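Putative oxidoreductase (Klebsiella pneumoniae subsp. pneumoniae MGH 78578, PDB 3E82) probably acts as a nicotinamide-nucleotide-dependent oxidoreductase of the Gfo/Idh/MocA family, combining a Rossmann-fold domain with a C-terminal alpha/beta domain. Local coordinates at residues 156-161 / 233-238; 200-205 / 335-340; 212-217 / 227-232; 252-257 / 274-279. All coordinates share one frame; numbering follows the deposited sequence.

Contact 1 of 4, residues 156-161 / 233-238; sequences DRFRPE and LVAGGS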
loop_
_atom_site.group_PDB
_atom_site.type_symbol
_atom_site.label_atom_id
_atom_site.label_comp_id
_atom_site.label_asym_id
_atom_site.label_seq_id
_atom_site.Cartn_x
_atom_site.Cartn_y
_atom_site.Cartn_z
ATOM N N ASP B 156 -12.005 2.816 2.084
ATOM C CA ASP B 156 -12.047 3.609 0.866
ATOM C C ASP B 156 -13.472 3.766 0.369
ATOM O O ASP B 156 -14.311 2.885 0.545
ATOM C CB ASP B 156 -11.206 2.948 -0.242
ATOM C CG ASP B 156 -9.739 2.752 0.155
ATOM O OD1 ASP B 156 -9.253 3.498 1.033
ATOM O OD2 ASP B 156 -9.063 1.862 -0.421
ATOM N N ARG B 157 -13.743 4.905 -0.244
ATOM C CA ARG B 157 -15.054 5.167 -0.810
ATOM C C ARG B 157 -14.865 6.106 -1.995
ATOM O O ARG B 157 -13.770 6.633 -2.205
ATOM C CB ARG B 157 -15.994 5.740 0.263
ATOM C CG ARG B 157 -16.307 4.677 1.318
ATOM C CD ARG B 157 -17.418 5.003 2.307
ATOM N NE ARG B 157 -17.519 3.910 3.282
ATOM C CZ ARG B 157 -18.365 3.874 4.311
ATOM N NH1 ARG B 157 -19.213 4.876 4.525
ATOM N NH2 ARG B 157 -18.363 2.830 5.137
ATOM N N PHE B 158 -15.907 6.285 -2.794
ATOM C CA PHE B 158 -15.800 7.151 -3.956
ATOM C C PHE B 158 -16.686 8.371 -3.793
ATOM O O PHE B 158 -17.908 8.290 -3.909
ATOM C CB PHE B 158 -16.182 6.390 -5.225
ATOM C CG PHE B 158 -15.933 7.162 -6.488
ATOM C CD1 PHE B 158 -14.636 7.498 -6.872
ATOM C CD2 PHE B 158 -16.995 7.566 -7.288
ATOM C CE1 PHE B 158 -14.404 8.227 -8.038
ATOM C CE2 PHE B 158 -16.771 8.296 -8.457
ATOM C CZ PHE B 158 -15.477 8.625 -8.831
ATOM N N ARG B 159 -16.051 9.501 -3.514
ATOM C CA ARG B 159 -16.750 10.757 -3.323
ATOM C C ARG B 159 -15.911 11.892 -3.891
ATOM O O ARG B 159 -15.289 12.662 -3.153
ATOM C CB ARG B 159 -17.034 10.967 -1.834
ATOM C CG ARG B 159 -18.038 9.951 -1.295
ATOM C CD ARG B 159 -18.150 9.958 0.219
ATOM N NE ARG B 159 -19.065 8.911 0.679
ATOM C CZ ARG B 159 -19.210 8.543 1.950
ATOM N NH1 ARG B 159 -18.496 9.138 2.900
ATOM N NH2 ARG B 159 -20.068 7.580 2.273
ATOM N N PRO B 160 -15.887 12.007 -5.227
ATOM C CA PRO B 160 -15.125 13.045 -5.925
ATOM C C PRO B 160 -15.651 14.443 -5.616
ATOM O O PRO B 160 -14.904 15.425 -5.653
ATOM C CB PRO B 160 -15.300 12.662 -7.391
ATOM C CG PRO B 160 -16.686 12.084 -7.410
ATOM C CD PRO B 160 -16.667 11.200 -6.183
ATOM N N GLU B 161 -16.941 14.520 -5.302
ATOM C CA GLU B 161 -17.583 15.789 -4.989
ATOM C C GLU B 161 -17.411 16.157 -3.514
ATOM O O GLU B 161 -17.954 15.491 -2.624
ATOM C CB GLU B 161 -19.075 15.716 -5.356
ATOM C CG GLU B 161 -19.944 14.788 -4.486
ATOM C CD GLU B 161 -19.408 13.360 -4.361
ATOM O OE1 GLU B 161 -18.396 13.166 -3.657
ATOM O OE2 GLU B 161 -20.002 12.435 -4.963
ATOM N N LEU B 233 -11.360 8.658 -2.852
ATOM C CA LEU B 233 -11.462 8.496 -4.299
ATOM C C LEU B 233 -11.105 7.120 -4.815
ATOM O O LEU B 233 -10.078 6.935 -5.463
ATOM C CB LEU B 233 -10.603 9.529 -5.023
ATOM C CG LEU B 233 -11.289 10.852 -5.351
ATOM C CD1 LEU B 233 -10.402 11.628 -6.296
ATOM C CD2 LEU B 233 -12.652 10.605 -5.995
ATOM N N VAL B 234 -11.967 6.156 -4.532
ATOM C CA VAL B 234 -11.758 4.790 -4.985
ATOM C C VAL B 234 -13.076 4.295 -5.560
ATOM O O VAL B 234 -13.953 3.846 -4.825
ATOM C CB VAL B 234 -11.324 3.865 -3.820
ATOM C CG1 VAL B 234 -11.149 2.434 -4.325
ATOM C CG2 VAL B 234 -10.022 4.367 -3.216
ATOM N N ALA B 235 -13.217 4.393 -6.877
ATOM C CA ALA B 235 -14.435 3.958 -7.549
ATOM C C ALA B 235 -14.590 2.450 -7.444
ATOM O O ALA B 235 -15.706 1.938 -7.471
ATOM C CB ALA B 235 -14.416 4.383 -9.013
ATOM N N GLY B 236 -13.466 1.745 -7.319
ATOM C CA GLY B 236 -13.496 0.296 -7.203
ATOM C C GLY B 236 -12.109 -0.322 -7.252
ATOM O O GLY B 236 -11.127 0.371 -7.498
ATOM N N GLY B 237 -12.015 -1.621 -6.990
ATOM C CA GLY B 237 -10.722 -2.279 -7.053
ATOM C C GLY B 237 -9.969 -2.585 -5.767
ATOM O O GLY B 237 -8.995 -3.340 -5.800
ATOM N N SER B 238 -10.387 -2.021 -4.636
ATOM C CA SER B 238 -9.676 -2.292 -3.387
ATOM C C SER B 238 -10.405 -3.295 -2.493
ATOM O O SER B 238 -11.599 -3.554 -2.663
ATOM C CB SER B 238 -9.433 -0.992 -2.621
ATOM O OG SER B 238 -10.658 -0.357 -2.320
#
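Val234 N donates to Arg157 O at 3.0 Å, with an N-H...O angle of 152°, and so joins the loop after strand 148-156 to the loop after strand 225-231. The position of this oxygen is not quite certain, so the length is approximate. Leu233 N also lies near it, but at a poor angle, and finds its acceptor in Ser231 OG. Phe158 and Leu233 form a single backbone bridge that carries the pairing of the two strands beyond their ends. Next to it Arg157 and Ser231, and Arg159 and Met232, are joined by backbone bonds, and Arg159 O accepts from Arg206 NH1.

A second polar link is weak: Ser238 OG gives its hydrogen to Asp156 OD2 at 3.3 Å. Asp156 CB touches Val234 CG2 at 3.5 Å.

The apolar part gathers round Phe158, whose CG, anti to the backbone N (chi1 -173°), comes near Ala235 CA. Ala235 CB lies over one face of the ring, toward its rim, in a CH-pi contact 4.0 Å from the centroid, while Pro160 CD lies over the centre of the opposite face. Leu233 CD2 reaches Phe158 CE1 obliquely at 3.6 Å and meets Pro160 CB at the same distance, 3.6 Å.

The second subunit packs here too, with its Asp246 against Phe158 and Leu233, and its Ser249 OG takes a weak bond from Ala235 N. Asp156 OD2 has its stronger partner in His154 ND1 and Leu233 N is satisfied by Ser231 OG; between the two segments themselves stand one backbone bond, one weak side-chain bond and a larger set of apolar contacts, part of a dimer interface.

Contact 2 of 4, residues 200-205 / 335-340; sequences GNIATL and RSAESG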
loop_
_atom_site.group_PDB
_atom_site.type_symbol
_atom_site.label_atom_id
_atom_site.label_comp_id
_atom_site.label_asym_id
_atom_site.label_seq_id
_atom_site.Cartn_x
_atom_site.Cartn_y
_atom_site.Cartn_z
ATOM N N GLY B 200 4.213 7.862 7.840
ATOM C CA GLY B 200 2.973 8.344 7.273
ATOM C C GLY B 200 3.079 9.270 6.077
ATOM O O GLY B 200 4.033 10.030 5.938
ATOM N N ASN B 201 2.067 9.204 5.223
ATOM C CA ASN B 201 1.984 10.039 4.032
ATOM C C ASN B 201 0.507 10.415 3.950
ATOM O O ASN B 201 -0.341 9.568 3.637
ATOM C CB ASN B 201 2.405 9.240 2.800
ATOM C CG ASN B 201 2.708 10.125 1.606
ATOM O OD1 ASN B 201 2.054 11.154 1.388
ATOM N ND2 ASN B 201 3.695 9.727 0.820
ATOM N N ILE B 202 0.204 11.676 4.264
ATOM C CA ILE B 202 -1.175 12.173 4.272
ATOM C C ILE B 202 -1.338 13.331 3.280
ATOM O O ILE B 202 -0.509 14.239 3.228
ATOM C CB ILE B 202 -1.569 12.638 5.713
ATOM C CG1 ILE B 202 -1.373 11.481 6.697
ATOM C CG2 ILE B 202 -3.029 13.080 5.757
ATOM C CD1 ILE B 202 -1.625 11.855 8.146
ATOM N N ALA B 203 -2.413 13.311 2.500
ATOM C CA ALA B 203 -2.600 14.360 1.510
ATOM C C ALA B 203 -4.049 14.694 1.169
ATOM O O ALA B 203 -4.977 13.946 1.495
ATOM C CB ALA B 203 -1.845 13.979 0.218
ATOM N N THR B 204 -4.209 15.830 0.492
ATOM C CA THR B 204 -5.499 16.327 0.025
ATOM C C THR B 204 -5.393 16.263 -1.497
ATOM O O THR B 204 -4.721 17.090 -2.111
ATOM C CB THR B 204 -5.725 17.794 0.465
ATOM O OG1 THR B 204 -5.664 17.874 1.897
ATOM C CG2 THR B 204 -7.085 18.299 -0.013
ATOM N N LEU B 205 -6.052 15.277 -2.099
ATOM C CA LEU B 205 -5.977 15.078 -3.546
ATOM C C LEU B 205 -7.222 15.436 -4.358
ATOM O O LEU B 205 -7.117 15.774 -5.537
ATOM C CB LEU B 205 -5.589 13.625 -3.836
ATOM C CG LEU B 205 -4.327 13.103 -3.134
ATOM C CD1 LEU B 205 -4.134 11.632 -3.469
ATOM C CD2 LEU B 205 -3.113 13.923 -3.568
ATOM N N ARG B 335 3.039 13.250 12.439
ATOM C CA ARG B 335 4.370 13.837 12.564
ATOM C C ARG B 335 5.251 13.352 11.418
ATOM O O ARG B 335 6.024 14.115 10.845
ATOM C CB ARG B 335 5.032 13.433 13.878
ATOM C CG ARG B 335 4.473 14.087 15.114
ATOM C CD ARG B 335 5.493 13.974 16.231
ATOM N NE ARG B 335 5.771 12.587 16.595
ATOM C CZ ARG B 335 4.976 11.846 17.359
ATOM N NH1 ARG B 335 3.853 12.361 17.835
ATOM N NH2 ARG B 335 5.306 10.598 17.660
ATOM N N SER B 336 5.145 12.070 11.103
ATOM C CA SER B 336 5.932 11.485 10.023
ATOM C C SER B 336 5.547 12.145 8.702
ATOM O O SER B 336 6.399 12.470 7.876
ATOM C CB SER B 336 5.663 9.982 9.942
ATOM O OG SER B 336 6.329 9.404 8.839
ATOM N N ALA B 337 4.249 12.334 8.507
ATOM C CA ALA B 337 3.759 12.948 7.287
ATOM C C ALA B 337 4.286 14.379 7.127
ATOM O O ALA B 337 4.617 14.801 6.028
ATOM C CB ALA B 337 2.233 12.940 7.280
ATOM N N GLU B 338 4.373 15.116 8.227
ATOM C CA GLU B 338 4.840 16.498 8.170
ATOM C C GLU B 338 6.355 16.613 8.097
ATOM O O GLU B 338 6.884 17.438 7.357
ATOM C CB GLU B 338 4.351 17.282 9.394
ATOM C CG GLU B 338 2.871 17.137 9.669
ATOM C CD GLU B 338 2.392 18.003 10.824
ATOM O OE1 GLU B 338 3.089 18.070 11.866
ATOM O OE2 GLU B 338 1.304 18.605 10.685
ATOM N N SER B 339 7.050 15.784 8.865
ATOM C CA SER B 339 8.504 15.838 8.894
ATOM C C SER B 339 9.171 15.023 7.794
ATOM O O SER B 339 10.325 15.286 7.432
ATOM C CB SER B 339 9.019 15.352 10.252
ATOM O OG SER B 339 8.737 13.972 10.440
ATOM N N GLY B 340 8.449 14.037 7.271
ATOM C CA GLY B 340 9.014 13.170 6.253
ATOM C C GLY B 340 9.936 12.184 6.949
ATOM O O GLY B 340 10.694 11.450 6.313
HETATM O O HOH W 1 2.777 13.531 3.550
#
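Ser336 and Ile202 are set for this contact by their first torsions: Ser336 OG is anti to its backbone N (chi1 175°), which carries the hydroxyl to Gly200 N, while Ile202 CG1, anti to its carbonyl carbon (chi1 -57°), lies against Ala337. In this alpha/beta domain the last turn of helix 320-339 packs against the outer edge of strand 197-203, an outermost strand of the mixed sheet within this chain. Their N-to-C directions are 76° apart, and their local axes approach to 6.1 Å. Gly200 and Ile202 turn their backbone groups outward from the sheet, whereas Asn201 and Ala203 bond to strand 214-220.

Gly200 N donates a fairly straight hydrogen bond to Ser336 OG at 2.8 Å. The hydroxyl in turn bonds to Met341 O beyond the helix end, linking the strand to the chain leaving the helix. Gly200 O receives a CA-H...O contact from Ala337 CA at 3.2 Å. Ala337 CB points toward the strand and touches Ile202 CG1 at 3.9 Å. Within the helix end Arg335 O accepts from Ser339 N and from Ser339 OG, the latter 2.7 Å away and above the carbonyl plane.

Asn201 turns its amide to Lys225 and Asn220 of the second subunit. Between strand and helix a water accepts from Ile202 N at 3.3 Å and probably gives a weak bond to Ala337 O, also 3.3 Å from the water.

Contact 3 of 4, residues 212-217 / 227-232; sequences NDWAHV and ILHCSM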
loop_
_atom_site.group_PDB
_atom_site.type_symbol
_atom_site.label_atom_id
_atom_site.label_comp_id
_atom_site.label_asym_id
_atom_site.label_seq_id
_atom_site.Cartn_x
_atom_site.Cartn_y
_atom_site.Cartn_z
ATOM N N ASN B 212 -7.401 16.515 4.359
ATOM C CA ASN B 212 -6.796 15.308 3.801
ATOM C C ASN B 212 -7.863 14.280 3.454
ATOM O O ASN B 212 -8.799 14.056 4.225
ATOM C CB ASN B 212 -5.740 14.718 4.765
ATOM C CG ASN B 212 -6.340 13.998 5.982
ATOM O OD1 ASN B 212 -6.845 12.880 5.873
ATOM N ND2 ASN B 212 -6.258 14.635 7.152
ATOM N N ASP B 213 -7.739 13.682 2.272
ATOM C CA ASP B 213 -8.684 12.667 1.808
ATOM C C ASP B 213 -7.935 11.432 1.306
ATOM O O ASP B 213 -8.507 10.574 0.638
ATOM C CB ASP B 213 -9.568 13.221 0.680
ATOM C CG ASP B 213 -8.761 13.882 -0.424
ATOM O OD1 ASP B 213 -7.579 13.521 -0.615
ATOM O OD2 ASP B 213 -9.313 14.762 -1.114
ATOM N N TRP B 214 -6.649 11.363 1.623
ATOM C CA TRP B 214 -5.813 10.240 1.230
ATOM C C TRP B 214 -4.798 10.068 2.345
ATOM O O TRP B 214 -4.040 10.989 2.656
ATOM C CB TRP B 214 -5.093 10.545 -0.083
ATOM C CG TRP B 214 -4.330 9.384 -0.681
ATOM C CD1 TRP B 214 -4.786 8.494 -1.620
ATOM C CD2 TRP B 214 -2.955 9.057 -0.454
ATOM N NE1 TRP B 214 -3.776 7.646 -1.999
ATOM C CE2 TRP B 214 -2.640 7.968 -1.300
ATOM C CE3 TRP B 214 -1.955 9.580 0.377
ATOM C CZ2 TRP B 214 -1.366 7.394 -1.339
ATOM C CZ3 TRP B 214 -0.687 9.008 0.340
ATOM C CH2 TRP B 214 -0.406 7.926 -0.515
ATOM N N ALA B 215 -4.793 8.894 2.959
ATOM C CA ALA B 215 -3.858 8.630 4.038
ATOM C C ALA B 215 -3.285 7.246 3.844
ATOM O O ALA B 215 -4.012 6.255 3.759
ATOM C CB ALA B 215 -4.557 8.734 5.381
ATOM N N HIS B 216 -1.967 7.194 3.767
ATOM C CA HIS B 216 -1.268 5.948 3.579
ATOM C C HIS B 216 -0.251 5.854 4.701
ATOM O O HIS B 216 0.763 6.552 4.692
ATOM C CB HIS B 216 -0.587 5.961 2.220
ATOM C CG HIS B 216 -0.131 4.614 1.777
ATOM N ND1 HIS B 216 1.193 4.243 1.785
ATOM C CD2 HIS B 216 -0.829 3.523 1.392
ATOM C CE1 HIS B 216 1.290 2.977 1.428
ATOM N NE2 HIS B 216 0.079 2.515 1.184
ATOM N N VAL B 217 -0.529 4.977 5.661
ATOM C CA VAL B 217 0.319 4.812 6.835
ATOM C C VAL B 217 0.863 3.404 7.000
ATOM O O VAL B 217 0.128 2.427 6.875
ATOM C CB VAL B 217 -0.468 5.182 8.104
ATOM C CG1 VAL B 217 0.379 4.947 9.348
ATOM C CG2 VAL B 217 -0.929 6.634 8.006
ATOM N N ILE B 227 0.026 -2.050 6.691
ATOM C CA ILE B 227 -0.328 -0.909 5.867
ATOM C C ILE B 227 -1.793 -0.551 6.096
ATOM O O ILE B 227 -2.682 -1.393 5.929
ATOM C CB ILE B 227 -0.118 -1.210 4.368
ATOM C CG1 ILE B 227 1.373 -1.396 4.078
ATOM C CG2 ILE B 227 -0.670 -0.067 3.528
ATOM C CD1 ILE B 227 1.669 -1.751 2.621
ATOM N N LEU B 228 -2.030 0.696 6.492
ATOM C CA LEU B 228 -3.379 1.194 6.741
ATOM C C LEU B 228 -3.604 2.261 5.686
ATOM O O LEU B 228 -2.798 3.185 5.556
ATOM C CB LEU B 228 -3.466 1.795 8.146
ATOM C CG LEU B 228 -2.981 0.908 9.300
ATOM C CD1 LEU B 228 -3.227 1.635 10.626
ATOM C CD2 LEU B 228 -3.715 -0.437 9.294
ATOM N N HIS B 229 -4.688 2.138 4.928
ATOM C CA HIS B 229 -4.950 3.081 3.842
ATOM C C HIS B 229 -6.381 3.613 3.811
ATOM O O HIS B 229 -7.340 2.845 3.857
ATOM C CB HIS B 229 -4.626 2.408 2.500
ATOM C CG HIS B 229 -4.672 3.336 1.325
ATOM N ND1 HIS B 229 -3.585 4.086 0.926
ATOM C CD2 HIS B 229 -5.689 3.678 0.497
ATOM C CE1 HIS B 229 -3.932 4.852 -0.095
ATOM N NE2 HIS B 229 -5.203 4.622 -0.375
ATOM N N CYS B 230 -6.496 4.935 3.718
ATOM C CA CYS B 230 -7.783 5.633 3.658
ATOM C C CYS B 230 -7.829 6.527 2.418
ATOM O O CYS B 230 -6.851 7.200 2.104
ATOM C CB CYS B 230 -7.962 6.529 4.891
ATOM S SG CYS B 230 -7.983 5.677 6.457
ATOM N N SER B 231 -8.959 6.536 1.715
ATOM C CA SER B 231 -9.105 7.399 0.541
ATOM C C SER B 231 -10.562 7.664 0.190
ATOM O O SER B 231 -11.395 6.783 0.314
ATOM C CB SER B 231 -8.417 6.793 -0.689
ATOM O OG SER B 231 -8.620 7.636 -1.818
HETATM N N MSE B 232 -10.855 8.881 -0.252
HETATM C CA MSE B 232 -12.210 9.255 -0.641
HETATM C C MSE B 232 -12.395 9.116 -2.155
HETATM O O MSE B 232 -13.463 9.420 -2.687
HETATM C CB MSE B 232 -12.500 10.701 -0.224
HETATM C CG MSE B 232 -12.490 10.916 1.280
HETATM SE SE MSE B 232 -13.895 9.890 2.119
HETATM C CE MSE B 232 -15.079 11.354 2.606
HETATM O O HOH W 2 -7.999 11.056 -2.216
#
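Asp213 O accepts two hydrogen bonds, from Met232 N, just past the end of strand 225-231, at 3.0 Å and from a water at 2.9 Å, and has a CA-H...O contact besides, from Ser231 CA at 3.2 Å. Met232, a selenomethionine, also lays CG against Asp213 CB. From here the antiparallel hairpin runs on in regular register. Ala215 and Cys230, then Val217 and Leu228, are hydrogen-bonded pairs, each joined by two backbone bonds, and Trp214-Ser231 and His216-His229 are the non-hydrogen-bonded pairs.

Trp214, His216 and His229 share one face of the sheet and form an aromatic cluster. Chi1 of His229 (-172°, CG anti to the backbone N) carries CG to the side of the sheet shared with Trp214. The edge of the His229 ring meets the face of Trp214, a T-shaped pair with planes at 86°. His229 CE1 does the touching, 3.4 Å from Trp214 NE1. Ile227 CG2 reaches the His216 ring obliquely, 3.6 Å from NE2.

Asp213 and Trp214 both oppose Ala203 in a classic beta bulge. The hairpin lies between strands 197-203 and 148-156; on the side of Val217 and Cys230 it packs on helix 176-192, whereas the aromatic side meets the second subunit, with His216 against His216 of that chain.

Contact 4 of 4, residues 252-257 / 274-279; sequences KARADQ and GQDDDP
Lys252 and Arg254 supply the cations of a salt-bridge network with Asp276, Asp277 and Asp278. Lys252 meets Asp276 tip to tip, NZ to OD2 at 2.9 Å, and also bridges to Asp278 OD2 at 3.0 Å, on its anti lone pair. Its bend at chi4 (62°) places NZ, which gives a further hydrogen bond to Arg254 O at 2.7 Å. Arg254 NH2 holds two acceptors close to the guanidinium plane: Asp277 OD1 at 2.6 Å, with the two flat groups nearly coplanar, and Asp276 OD1 at 3.0 Å.

Two backbone N-H groups add to this. Arg254 N reaches Asp278 OD2 at 2.9 Å from above the carboxylate plane. Asp278 N donates to Asp276 OD1 at 3.1 Å in an Asx turn, from the face opposite Arg254 NH2.

Of two waters, one bonds to Asp276 OD1, but its contacts to Arg254 NE and Ala255 O are implausibly short and its place is doubtful. The other accepts from Gln257 N and gives weak bonds to Asp256 OD1 and Gln275 O, spanning the segments. Outside the pair, Ser131 OG bonds to Asp276 OD2.

Three carboxylates thus share two cations, which would probably keep the aspartates ionised and ties together the loops on either side of helix 258-263.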
loop_
_atom_site.group_PDB
_atom_site.type_symbol
_atom_site.label_atom_id
_atom_site.label_comp_id
_atom_site.label_asym_id
_atom_site.label_seq_id
_atom_site.Cartn_x
_atom_site.Cartn_y
_atom_site.Cartn_z
ATOM N N LYS B 252 -10.440 -10.059 2.088
ATOM C CA LYS B 252 -11.828 -9.843 2.480
ATOM C C LYS B 252 -12.174 -8.621 1.648
ATOM O O LYS B 252 -11.714 -7.514 1.918
ATOM C CB LYS B 252 -11.967 -9.527 3.973
ATOM C CG LYS B 252 -13.424 -9.253 4.406
ATOM C CD LYS B 252 -14.333 -10.462 4.142
ATOM C CE LYS B 252 -15.737 -10.290 4.737
ATOM N NZ LYS B 252 -16.476 -9.113 4.151
ATOM N N ALA B 253 -12.964 -8.835 0.611
ATOM C CA ALA B 253 -13.338 -7.769 -0.296
ATOM C C ALA B 253 -14.173 -6.647 0.305
ATOM O O ALA B 253 -13.768 -5.480 0.286
ATOM C CB ALA B 253 -14.073 -8.368 -1.495
ATOM N N ARG B 254 -15.332 -7.016 0.843
ATOM C CA ARG B 254 -16.295 -6.067 1.391
ATOM C C ARG B 254 -16.186 -5.793 2.896
ATOM O O ARG B 254 -15.699 -6.619 3.660
ATOM C CB ARG B 254 -17.707 -6.567 1.042
ATOM C CG ARG B 254 -18.835 -5.571 1.286
ATOM C CD ARG B 254 -20.198 -6.182 0.944
ATOM N NE ARG B 254 -20.408 -7.431 1.670
ATOM C CZ ARG B 254 -21.442 -8.250 1.499
ATOM N NH1 ARG B 254 -22.390 -7.964 0.614
ATOM N NH2 ARG B 254 -21.522 -9.367 2.210
ATOM N N ALA B 255 -16.656 -4.622 3.315
ATOM C CA ALA B 255 -16.611 -4.238 4.721
ATOM C C ALA B 255 -17.838 -4.708 5.493
ATOM O O ALA B 255 -18.873 -5.027 4.909
ATOM C CB ALA B 255 -16.483 -2.725 4.842
ATOM N N ASP B 256 -17.700 -4.755 6.814
ATOM C CA ASP B 256 -18.782 -5.138 7.713
ATOM C C ASP B 256 -19.978 -4.222 7.402
ATOM O O ASP B 256 -19.787 -3.066 7.028
ATOM C CB ASP B 256 -18.307 -4.947 9.162
ATOM C CG ASP B 256 -19.428 -5.064 10.168
ATOM O OD1 ASP B 256 -19.621 -6.159 10.744
ATOM O OD2 ASP B 256 -20.121 -4.051 10.373
ATOM N N GLN B 257 -21.200 -4.729 7.556
ATOM C CA GLN B 257 -22.398 -3.935 7.252
ATOM C C GLN B 257 -23.211 -3.435 8.451
ATOM O O GLN B 257 -24.321 -2.929 8.269
ATOM C CB GLN B 257 -23.353 -4.727 6.340
ATOM C CG GLN B 257 -23.977 -5.954 7.017
ATOM C CD GLN B 257 -25.298 -6.411 6.386
ATOM O OE1 GLN B 257 -25.724 -7.552 6.585
ATOM N NE2 GLN B 257 -25.952 -5.520 5.639
ATOM N N GLY B 274 -25.422 -7.901 11.646
ATOM C CA GLY B 274 -24.041 -8.337 11.513
ATOM C C GLY B 274 -23.722 -9.483 10.563
ATOM O O GLY B 274 -22.579 -9.949 10.517
ATOM N N GLN B 275 -24.707 -9.949 9.803
ATOM C CA GLN B 275 -24.459 -11.039 8.871
ATOM C C GLN B 275 -23.582 -10.538 7.740
ATOM O O GLN B 275 -23.704 -9.390 7.313
ATOM C CB GLN B 275 -25.777 -11.589 8.317
ATOM C CG GLN B 275 -26.550 -12.406 9.344
ATOM C CD GLN B 275 -25.781 -13.637 9.790
ATOM O OE1 GLN B 275 -25.870 -14.058 10.944
ATOM N NE2 GLN B 275 -25.026 -14.224 8.873
ATOM N N ASP B 276 -22.694 -11.400 7.261
ATOM C CA ASP B 276 -21.789 -11.034 6.183
ATOM C C ASP B 276 -21.644 -12.205 5.213
ATOM O O ASP B 276 -20.902 -13.153 5.476
ATOM C CB ASP B 276 -20.424 -10.669 6.764
ATOM C CG ASP B 276 -19.543 -9.945 5.769
ATOM O OD1 ASP B 276 -19.818 -10.031 4.551
ATOM O OD2 ASP B 276 -18.570 -9.298 6.211
ATOM N N ASP B 277 -22.345 -12.131 4.086
ATOM C CA ASP B 277 -22.285 -13.199 3.099
ATOM C C ASP B 277 -21.174 -13.005 2.058
ATOM O O ASP B 277 -21.200 -13.607 0.984
ATOM C CB ASP B 277 -23.650 -13.359 2.420
ATOM C CG ASP B 277 -24.047 -12.147 1.612
ATOM O OD1 ASP B 277 -23.399 -11.090 1.766
ATOM O OD2 ASP B 277 -25.016 -12.250 0.827
ATOM N N ASP B 278 -20.206 -12.149 2.380
ATOM C CA ASP B 278 -19.057 -11.916 1.511
ATOM C C ASP B 278 -17.994 -12.762 2.189
ATOM O O ASP B 278 -17.510 -12.427 3.267
ATOM C CB ASP B 278 -18.640 -10.443 1.509
ATOM C CG ASP B 278 -17.378 -10.195 0.689
ATOM O OD1 ASP B 278 -17.398 -10.467 -0.530
ATOM O OD2 ASP B 278 -16.366 -9.731 1.259
ATOM N N PRO B 279 -17.616 -13.878 1.562
ATOM C CA PRO B 279 -16.617 -14.754 2.159
ATOM C C PRO B 279 -15.176 -14.295 2.122
ATOM O O PRO B 279 -14.801 -13.391 1.378
ATOM C CB PRO B 279 -16.810 -16.045 1.384
ATOM C CG PRO B 279 -17.049 -15.529 0.009
ATOM C CD PRO B 279 -18.022 -14.380 0.237
HETATM O O HOH W 3 -19.299 -7.301 3.906
HETATM O O HOH W 4 -21.312 -7.340 8.495
#

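All four contacts lie in the C-terminal domain. Leaving strand 148-156, the chain enters the first half of contact 1, then strand 197-203, which opens contact 2, and the hairpin of contact 3. Contact 3 closes first, nested inside both contact 1 and contact 2, and residues 233-238 follow at once to close contact 1. Contact 4 then closes its short loop around helix 258-263, in series with contacts 1 and 3 but within the span of contact 2. That span ends only at helix 320-339, so contacts 1 and 2 cross. Contact 1 joins the loops after strands 148-156 and 225-231, contact 2 ties the edge strand to a helix, and only contact 3 pairs strands; all three touch the second subunit.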